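Local coordinates for sorting nexin-21 (PDB 4YMR), which binds endosomal membranes rich in phosphatidylinositol 3-phosphate and phosphatidylinositol 4,5-bisphosphate and may act in intracellular trafficking, the part described here being its C-terminal tetratricopeptide-repeat domain, at residues Ser20-Thr24 and Gly25-Glu29; Ala37-Leu40 and Gln41-Gly45; Arg28-Leu31 and Ala32-Asn36. All blocks are in the same frame, centred on the assembly; numbering follows the deposited sequence.

Contacts 1, 3 and 2 follow one another in that order along the chain, from the end of helix 12-24 through the whole of helix 27-43. Contact 1 is the turn that joins the two helices; contact 3 occupies the first half of the second helix and contact 2 its last turns and C-terminal end. The centres of contacts 1 and 3 lie about 9 Å apart, and the two share R28 and E29. Contact 2 is centred about 14 Å from contact 3 and about 21 Å from contact 1. Together they follow one antiparallel helix pair of the all-helical, domain-swapped PXB/TPR domain, alongside helix 52-66, with T22 and W34 joining the pair as one unit.

Contact 1. Residues Ser20-Thr24 and Gly25-Glu29; sequences SLTCT and GLYRE
The Y27 ring folds back over the turn that links two helices, one face receiving the backbone carbon C of G25, 3.8 Å above the ring plane and offset toward the rim. T22 O approaches the same ring obliquely, with Y27 CE1 3.5 Å away, and the T22 methyl CG2 also meets CE1, the two side chains crossing at about a right angle. Beneath this lies L21 O, gripped by three donors: the backbone N of G25 at 3.0 Å, the backbone N of L26 at 2.9 Å, and T24 OG1 at 3.2 Å. The hydroxyl stands 37° out of the carbonyl plane, whereas the two amides are less tilted from it. T24 OG1 sits between its own backbone N and carbonyl carbon (chi1 73°), a torsion that turns the hydroxyl back toward the preceding helical turn. G25, with positive phi, is the first residue beyond helix 12-24; L26, centre of an inverse gamma turn, is the N-cap residue of the next helix. L21 CD2 packs on L26 CD1 at 3.6 Å, while its other methyl, CD1, reaches E29 CG at 4.0 Å. Replacing L21 with an alanine would probably open a gap beside L26 CD1 and leave the aliphatic part of E29 without its apolar partner. L21 also touches A30 and L33 of helix 27-43, and T22 OG1 bonds to A18 O and W34 NE1. The turn thus closes an antiparallel helix pair, with Y27 resting on C63 and E66 of helix 52-66 and T22 meeting L138 of the second subunit.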
loop_
_atom_site.group_PDB
_atom_site.type_symbol
_atom_site.label_atom_id
_atom_site.label_comp_id
_atom_site.label_asym_id
_atom_site.label_seq_id
_atom_site.Cartn_x
_atom_site.Cartn_y
_atom_site.Cartn_z
ATOM N N SER A 20 -13.476 -7.672 -11.164
ATOM C CA SER A 20 -13.902 -8.761 -12.046
ATOM C C SER A 20 -14.688 -8.219 -13.230
ATOM O O SER A 20 -14.454 -8.612 -14.373
ATOM C CB SER A 20 -14.694 -9.845 -11.296
ATOM O OG SER A 20 -15.889 -9.340 -10.732
ATOM N N LEU A 21 -15.605 -7.300 -12.946
ATOM C CA LEU A 21 -16.382 -6.624 -13.979
ATOM C C LEU A 21 -15.497 -5.963 -15.043
ATOM O O LEU A 21 -15.796 -6.040 -16.230
ATOM C CB LEU A 21 -17.327 -5.591 -13.344
ATOM C CG LEU A 21 -18.513 -6.154 -12.558
ATOM C CD1 LEU A 21 -19.326 -5.038 -11.907
ATOM C CD2 LEU A 21 -19.402 -7.002 -13.466
ATOM N N THR A 22 -14.410 -5.330 -14.604
ATOM C CA THR A 22 -13.464 -4.655 -15.497
ATOM C C THR A 22 -12.679 -5.658 -16.340
ATOM O O THR A 22 -12.384 -5.416 -17.513
ATOM C CB THR A 22 -12.469 -3.760 -14.689
ATOM O OG1 THR A 22 -13.193 -2.794 -13.920
ATOM C CG2 THR A 22 -11.505 -3.028 -15.609
ATOM N N CYS A 23 -12.336 -6.787 -15.731
ATOM C CA CYS A 23 -11.587 -7.813 -16.435
ATOM C C CYS A 23 -12.437 -8.544 -17.468
ATOM O O CYS A 23 -11.915 -8.987 -18.487
ATOM C CB CYS A 23 -10.905 -8.776 -15.460
ATOM S SG CYS A 23 -9.426 -8.031 -14.742
ATOM N N THR A 24 -13.743 -8.644 -17.223
ATOM C CA THR A 24 -14.642 -9.194 -18.237
ATOM C C THR A 24 -14.954 -8.193 -19.377
ATOM O O THR A 24 -15.079 -8.587 -20.536
ATOM C CB THR A 24 -15.922 -9.868 -17.620
ATOM O OG1 THR A 24 -16.832 -8.879 -17.121
ATOM C CG2 THR A 24 -15.538 -10.829 -16.496
ATOM N N GLY A 25 -15.052 -6.907 -19.055
ATOM C CA GLY A 25 -15.248 -5.882 -20.068
ATOM C C GLY A 25 -16.528 -5.094 -19.862
ATOM O O GLY A 25 -16.965 -4.357 -20.743
ATOM N N LEU A 26 -17.141 -5.263 -18.696
ATOM C CA LEU A 26 -18.341 -4.520 -18.342
ATOM C C LEU A 26 -17.954 -3.171 -17.720
ATOM O O LEU A 26 -18.131 -2.948 -16.525
ATOM C CB LEU A 26 -19.220 -5.347 -17.393
ATOM C CG LEU A 26 -19.869 -6.611 -17.976
ATOM C CD1 LEU A 26 -20.532 -7.471 -16.895
ATOM C CD2 LEU A 26 -20.878 -6.247 -19.058
ATOM N N TYR A 27 -17.431 -2.271 -18.545
ATOM C CA TYR A 27 -16.856 -1.020 -18.053
ATOM C C TYR A 27 -17.853 -0.080 -17.381
ATOM O O TYR A 27 -17.552 0.471 -16.326
ATOM C CB TYR A 27 -16.055 -0.310 -19.148
ATOM C CG TYR A 27 -14.940 -1.191 -19.651
ATOM C CD1 TYR A 27 -13.886 -1.534 -18.815
ATOM C CD2 TYR A 27 -14.961 -1.719 -20.942
ATOM C CE1 TYR A 27 -12.874 -2.357 -19.245
ATOM C CE2 TYR A 27 -13.942 -2.546 -21.395
ATOM C CZ TYR A 27 -12.894 -2.865 -20.537
ATOM O OH TYR A 27 -11.865 -3.697 -20.947
ATOM N N ARG A 28 -19.038 0.074 -17.966
ATOM C CA ARG A 28 -20.063 0.938 -17.391
ATOM C C ARG A 28 -20.571 0.425 -16.036
ATOM O O ARG A 28 -20.768 1.218 -15.105
ATOM C CB ARG A 28 -21.209 1.175 -18.381
ATOM C CG ARG A 28 -22.170 2.280 -17.963
ATOM C CD ARG A 28 -22.834 2.941 -19.176
ATOM N NE ARG A 28 -21.927 3.838 -19.889
ATOM C CZ ARG A 28 -21.582 5.045 -19.453
ATOM N NH1 ARG A 28 -22.065 5.500 -18.309
ATOM N NH2 ARG A 28 -20.751 5.797 -20.156
ATOM N N GLU A 29 -20.762 -0.890 -15.919
ATOM C CA GLU A 29 -21.131 -1.503 -14.634
ATOM C C GLU A 29 -20.013 -1.305 -13.612
ATOM O O GLU A 29 -20.266 -0.954 -12.462
ATOM C CB GLU A 29 -21.447 -3.001 -14.802
ATOM C CG GLU A 29 -22.501 -3.552 -13.823
ATOM C CD GLU A 29 -22.858 -5.025 -14.074
ATOM O OE1 GLU A 29 -22.736 -5.501 -15.230
ATOM O OE2 GLU A 29 -23.260 -5.709 -13.103
#

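Contact 2. Residues Ala37-Leu40 and Gln41-Gly45; sequences AWQL and QTQLG
A37 O is held by two nitrogens of one residue, Q41: the backbone N at 3.1 Å, the usual helical bond, and the side-chain NE2 at 3.2 Å. They reach the oxygen from opposite faces of its carbonyl plane. NE2 stands 71° out of that plane, well off any lone pair, yet the oxygen lies nearly within the Q41 amide plane. With CG anti to the carbonyl carbon (chi1 -59°) and the chain extended beyond it, the Q41 side chain runs back along the helix, which brings its amide back beside A37 O. The same NE2 also bonds to T56 OG1 of helix 52-66, so this buried amide ties two helices together.

A37 to Q43 form the last turns of helix 27-43, in the tetratricopeptide-repeat domain, and L44 and G45 lead out of it. T42 N bonds to W38 O at 3.0 Å and weakly to Q39 O, and L44 N closes on L40 O at 3.0 Å. L44 is the first residue to leave helical angles and the centre of an inverse gamma turn; G45 follows with positive phi. The T42 methyl CG2 lies between its backbone N and carbonyl carbon, a torsion that swings it toward Q39 O, 3.1 Å away. One turn apart, L40 CD2 and L44 CD1 meet at 3.9 Å, the two leucines crossing at a slant. The amides of Q39 and Q43 approach with their planes 57° apart. W38 packs on T56 and L57 of helix 52-66, whereas A37 leans on L15 and L40 on E14 of helix 12-24.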
loop_
_atom_site.group_PDB
_atom_site.type_symbol
_atom_site.label_atom_id
_atom_site.label_comp_id
_atom_site.label_asym_id
_atom_site.label_seq_id
_atom_site.Cartn_x
_atom_site.Cartn_y
_atom_site.Cartn_z
ATOM N N ALA A 37 -16.458 3.247 -4.156
ATOM C CA ALA A 37 -15.286 2.850 -3.382
ATOM C C ALA A 37 -14.299 4.008 -3.230
ATOM O O ALA A 37 -13.722 4.196 -2.163
ATOM C CB ALA A 37 -14.600 1.652 -4.020
ATOM N N TRP A 38 -14.099 4.776 -4.297
ATOM C CA TRP A 38 -13.284 5.988 -4.224
ATOM C C TRP A 38 -13.814 6.997 -3.192
ATOM O O TRP A 38 -13.065 7.487 -2.355
ATOM C CB TRP A 38 -13.147 6.663 -5.592
ATOM C CG TRP A 38 -12.345 7.918 -5.494
ATOM C CD1 TRP A 38 -12.811 9.199 -5.575
ATOM C CD2 TRP A 38 -10.942 8.016 -5.220
ATOM N NE1 TRP A 38 -11.780 10.086 -5.405
ATOM C CE2 TRP A 38 -10.616 9.385 -5.183
ATOM C CE3 TRP A 38 -9.917 7.079 -5.016
ATOM C CZ2 TRP A 38 -9.324 9.840 -4.956
ATOM C CZ3 TRP A 38 -8.634 7.529 -4.795
ATOM C CH2 TRP A 38 -8.349 8.895 -4.759
ATOM N N GLN A 39 -15.105 7.300 -3.273
ATOM C CA GLN A 39 -15.796 8.155 -2.302
ATOM C C GLN A 39 -15.659 7.675 -0.845
ATOM O O GLN A 39 -15.350 8.473 0.045
ATOM C CB GLN A 39 -17.281 8.283 -2.677
ATOM C CG GLN A 39 -18.169 8.927 -1.609
ATOM C CD GLN A 39 -17.993 10.427 -1.532
ATOM O OE1 GLN A 39 -17.530 11.052 -2.484
ATOM N NE2 GLN A 39 -18.363 11.015 -0.398
ATOM N N LEU A 40 -15.912 6.389 -0.603
ATOM C CA LEU A 40 -15.689 5.786 0.712
ATOM C C LEU A 40 -14.297 6.131 1.262
ATOM O O LEU A 40 -14.164 6.685 2.353
ATOM C CB LEU A 40 -15.863 4.260 0.646
ATOM C CG LEU A 40 -17.271 3.680 0.454
ATOM C CD1 LEU A 40 -17.201 2.252 -0.070
ATOM C CD2 LEU A 40 -18.089 3.725 1.747
ATOM N N GLN A 41 -13.270 5.811 0.484
ATOM C CA GLN A 41 -11.885 5.998 0.899
ATOM C C GLN A 41 -11.505 7.456 1.150
ATOM O O GLN A 41 -10.751 7.746 2.076
ATOM C CB GLN A 41 -10.931 5.404 -0.148
ATOM C CG GLN A 41 -11.133 3.920 -0.417
ATOM C CD GLN A 41 -10.223 3.406 -1.530
ATOM O OE1 GLN A 41 -9.011 3.288 -1.354
ATOM N NE2 GLN A 41 -10.810 3.111 -2.684
ATOM N N THR A 42 -12.038 8.366 0.334
ATOM C CA THR A 42 -11.593 9.763 0.323
ATOM C C THR A 42 -12.019 10.561 1.563
ATOM O O THR A 42 -11.377 11.549 1.918
ATOM C CB THR A 42 -12.036 10.503 -0.972
ATOM O OG1 THR A 42 -11.398 11.782 -1.046
ATOM C CG2 THR A 42 -13.531 10.705 -1.012
ATOM N N GLN A 43 -13.085 10.129 2.228
ATOM C CA GLN A 43 -13.539 10.794 3.448
ATOM C C GLN A 43 -13.252 9.907 4.642
ATOM O O GLN A 43 -12.595 10.317 5.594
ATOM C CB GLN A 43 -15.042 11.085 3.381
ATOM C CG GLN A 43 -15.414 12.564 3.393
ATOM C CD GLN A 43 -15.945 13.036 2.048
ATOM O OE1 GLN A 43 -15.519 12.554 0.996
ATOM N NE2 GLN A 43 -16.889 13.976 2.077
ATOM N N LEU A 44 -13.755 8.681 4.562
ATOM C CA LEU A 44 -13.678 7.718 5.651
ATOM C C LEU A 44 -12.339 6.970 5.641
ATOM O O LEU A 44 -12.282 5.755 5.441
ATOM C CB LEU A 44 -14.857 6.748 5.547
ATOM C CG LEU A 44 -16.161 7.444 5.127
ATOM C CD1 LEU A 44 -17.017 6.580 4.199
ATOM C CD2 LEU A 44 -16.977 7.887 6.343
ATOM N N GLY A 45 -11.262 7.724 5.850
ATOM C CA GLY A 45 -9.933 7.165 6.005
ATOM C C GLY A 45 -8.884 8.061 5.382
ATOM O O GLY A 45 -7.689 7.892 5.644
#

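Contact 3. Residues Arg28-Leu31 and Ala32-Asn36; sequences REAL and ALWAN
Through A30-L31 and W34-A35 the backbone is regular alpha helix: W34 N bonds to A30 O at 3.1 Å with a nearly straight N-H...O angle of 170°, and A35 N bonds to L31 O at 2.9 Å with the donor in the carbonyl plane. The side chains follow this one-turn spacing. W34 carries its indole with CG anti to the carbonyl carbon (chi1 -66°), a torsion that leans the five-membered ring back over the preceding turn. There CD1 comes within 3.3 Å of A30 O, which approaches the ring obliquely, and NE1 lies 4.0 Å from the A30 methyl CB. L31 CA lies at the indole's edge, near its plane. The small A30 side chain thus meets the pyrrole part of the indole, whose N-H is committed to T22 OG1 of helix 12-24. Such a bond satisfies a buried polar group and probably fixes how the ring is turned about its attachment.

A35 CB is packed against L31 O, 3.2 Å away, beside the backbone bond that the same oxygen accepts from A35 N. On a neighbouring side of the helix, L33 CB lies 3.5 Å from A30 O while its CG faces E29 O. L31 points its branch differently: with CG anti to the backbone N (chi1 179°), it is directed to L60 and H64 of helix 52-66.

Buried A30 and W34 are wedged between the two neighbouring helices, A30 touching T22 and C63, W34 touching A18 and L60, and L138 of the second subunit also packs on W34. A central helix flanked by an antiparallel partner and a following helix is the layout of tetratricopeptide-repeat domains, and here A30 and W34, one turn apart, contribute to both interfaces together with L31 and L33.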
loop_
_atom_site.group_PDB
_atom_site.type_symbol
_atom_site.label_atom_id
_atom_site.label_comp_id
_atom_site.label_asym_id
_atom_site.label_seq_id
_atom_site.Cartn_x
_atom_site.Cartn_y
_atom_site.Cartn_z
ATOM N N ARG A 28 -19.038 0.074 -17.966
ATOM C CA ARG A 28 -20.063 0.938 -17.391
ATOM C C ARG A 28 -20.571 0.425 -16.036
ATOM O O ARG A 28 -20.768 1.218 -15.105
ATOM C CB ARG A 28 -21.209 1.175 -18.381
ATOM C CG ARG A 28 -22.170 2.280 -17.963
ATOM C CD ARG A 28 -22.834 2.941 -19.176
ATOM N NE ARG A 28 -21.927 3.838 -19.889
ATOM C CZ ARG A 28 -21.582 5.045 -19.453
ATOM N NH1 ARG A 28 -22.065 5.500 -18.309
ATOM N NH2 ARG A 28 -20.751 5.797 -20.156
ATOM N N GLU A 29 -20.762 -0.890 -15.919
ATOM C CA GLU A 29 -21.131 -1.503 -14.634
ATOM C C GLU A 29 -20.013 -1.305 -13.612
ATOM O O GLU A 29 -20.266 -0.954 -12.462
ATOM C CB GLU A 29 -21.447 -3.001 -14.802
ATOM C CG GLU A 29 -22.501 -3.552 -13.823
ATOM C CD GLU A 29 -22.858 -5.025 -14.074
ATOM O OE1 GLU A 29 -22.736 -5.501 -15.230
ATOM O OE2 GLU A 29 -23.260 -5.709 -13.103
ATOM N N ALA A 30 -18.771 -1.523 -14.046
ATOM C CA ALA A 30 -17.595 -1.400 -13.177
ATOM C C ALA A 30 -17.395 0.018 -12.643
ATOM O O ALA A 30 -17.016 0.193 -11.489
ATOM C CB ALA A 30 -16.340 -1.870 -13.902
ATOM N N LEU A 31 -17.662 1.021 -13.484
ATOM C CA LEU A 31 -17.349 2.412 -13.152
ATOM C C LEU A 31 -17.990 2.891 -11.845
ATOM O O LEU A 31 -17.306 3.430 -10.975
ATOM C CB LEU A 31 -17.719 3.351 -14.300
ATOM C CG LEU A 31 -17.453 4.846 -14.073
ATOM C CD1 LEU A 31 -15.968 5.130 -14.026
ATOM C CD2 LEU A 31 -18.144 5.695 -15.143
ATOM N N ALA A 32 -19.299 2.684 -11.721
ATOM C CA ALA A 32 -20.046 3.053 -10.528
ATOM C C ALA A 32 -19.442 2.443 -9.251
ATOM O O ALA A 32 -19.310 3.122 -8.231
ATOM C CB ALA A 32 -21.516 2.666 -10.683
ATOM N N LEU A 33 -19.060 1.170 -9.322
ATOM C CA LEU A 33 -18.444 0.478 -8.186
ATOM C C LEU A 33 -17.094 1.083 -7.765
ATOM O O LEU A 33 -16.888 1.386 -6.588
ATOM C CB LEU A 33 -18.297 -1.017 -8.485
ATOM C CG LEU A 33 -19.622 -1.745 -8.705
ATOM C CD1 LEU A 33 -19.406 -3.244 -8.855
ATOM C CD2 LEU A 33 -20.575 -1.439 -7.559
ATOM N N TRP A 34 -16.176 1.246 -8.715
ATOM C CA TRP A 34 -14.941 1.971 -8.443
ATOM C C TRP A 34 -15.214 3.364 -7.842
ATOM O O TRP A 34 -14.485 3.826 -6.967
ATOM C CB TRP A 34 -14.109 2.165 -9.722
ATOM C CG TRP A 34 -13.513 0.940 -10.401
ATOM C CD1 TRP A 34 -13.761 0.521 -11.680
ATOM C CD2 TRP A 34 -12.556 0.020 -9.859
ATOM N NE1 TRP A 34 -13.030 -0.601 -11.965
ATOM C CE2 TRP A 34 -12.272 -0.937 -10.868
ATOM C CE3 TRP A 34 -11.896 -0.093 -8.622
ATOM C CZ2 TRP A 34 -11.372 -1.988 -10.686
ATOM C CZ3 TRP A 34 -11.000 -1.141 -8.439
ATOM C CH2 TRP A 34 -10.752 -2.079 -9.467
ATOM N N ALA A 35 -16.253 4.028 -8.342
ATOM C CA ALA A 35 -16.531 5.429 -8.034
ATOM C C ALA A 35 -17.005 5.615 -6.596
ATOM O O ALA A 35 -16.582 6.543 -5.915
ATOM C CB ALA A 35 -17.563 5.994 -9.005
ATOM N N ASN A 36 -17.892 4.734 -6.148
ATOM C CA ASN A 36 -18.325 4.715 -4.757
ATOM C C ASN A 36 -17.228 4.268 -3.782
ATOM O O ASN A 36 -17.084 4.850 -2.712
ATOM C CB ASN A 36 -19.587 3.867 -4.614
ATOM C CG ASN A 36 -20.764 4.459 -5.370
ATOM O OD1 ASN A 36 -20.982 5.678 -5.357
ATOM N ND2 ASN A 36 -21.520 3.604 -6.048
#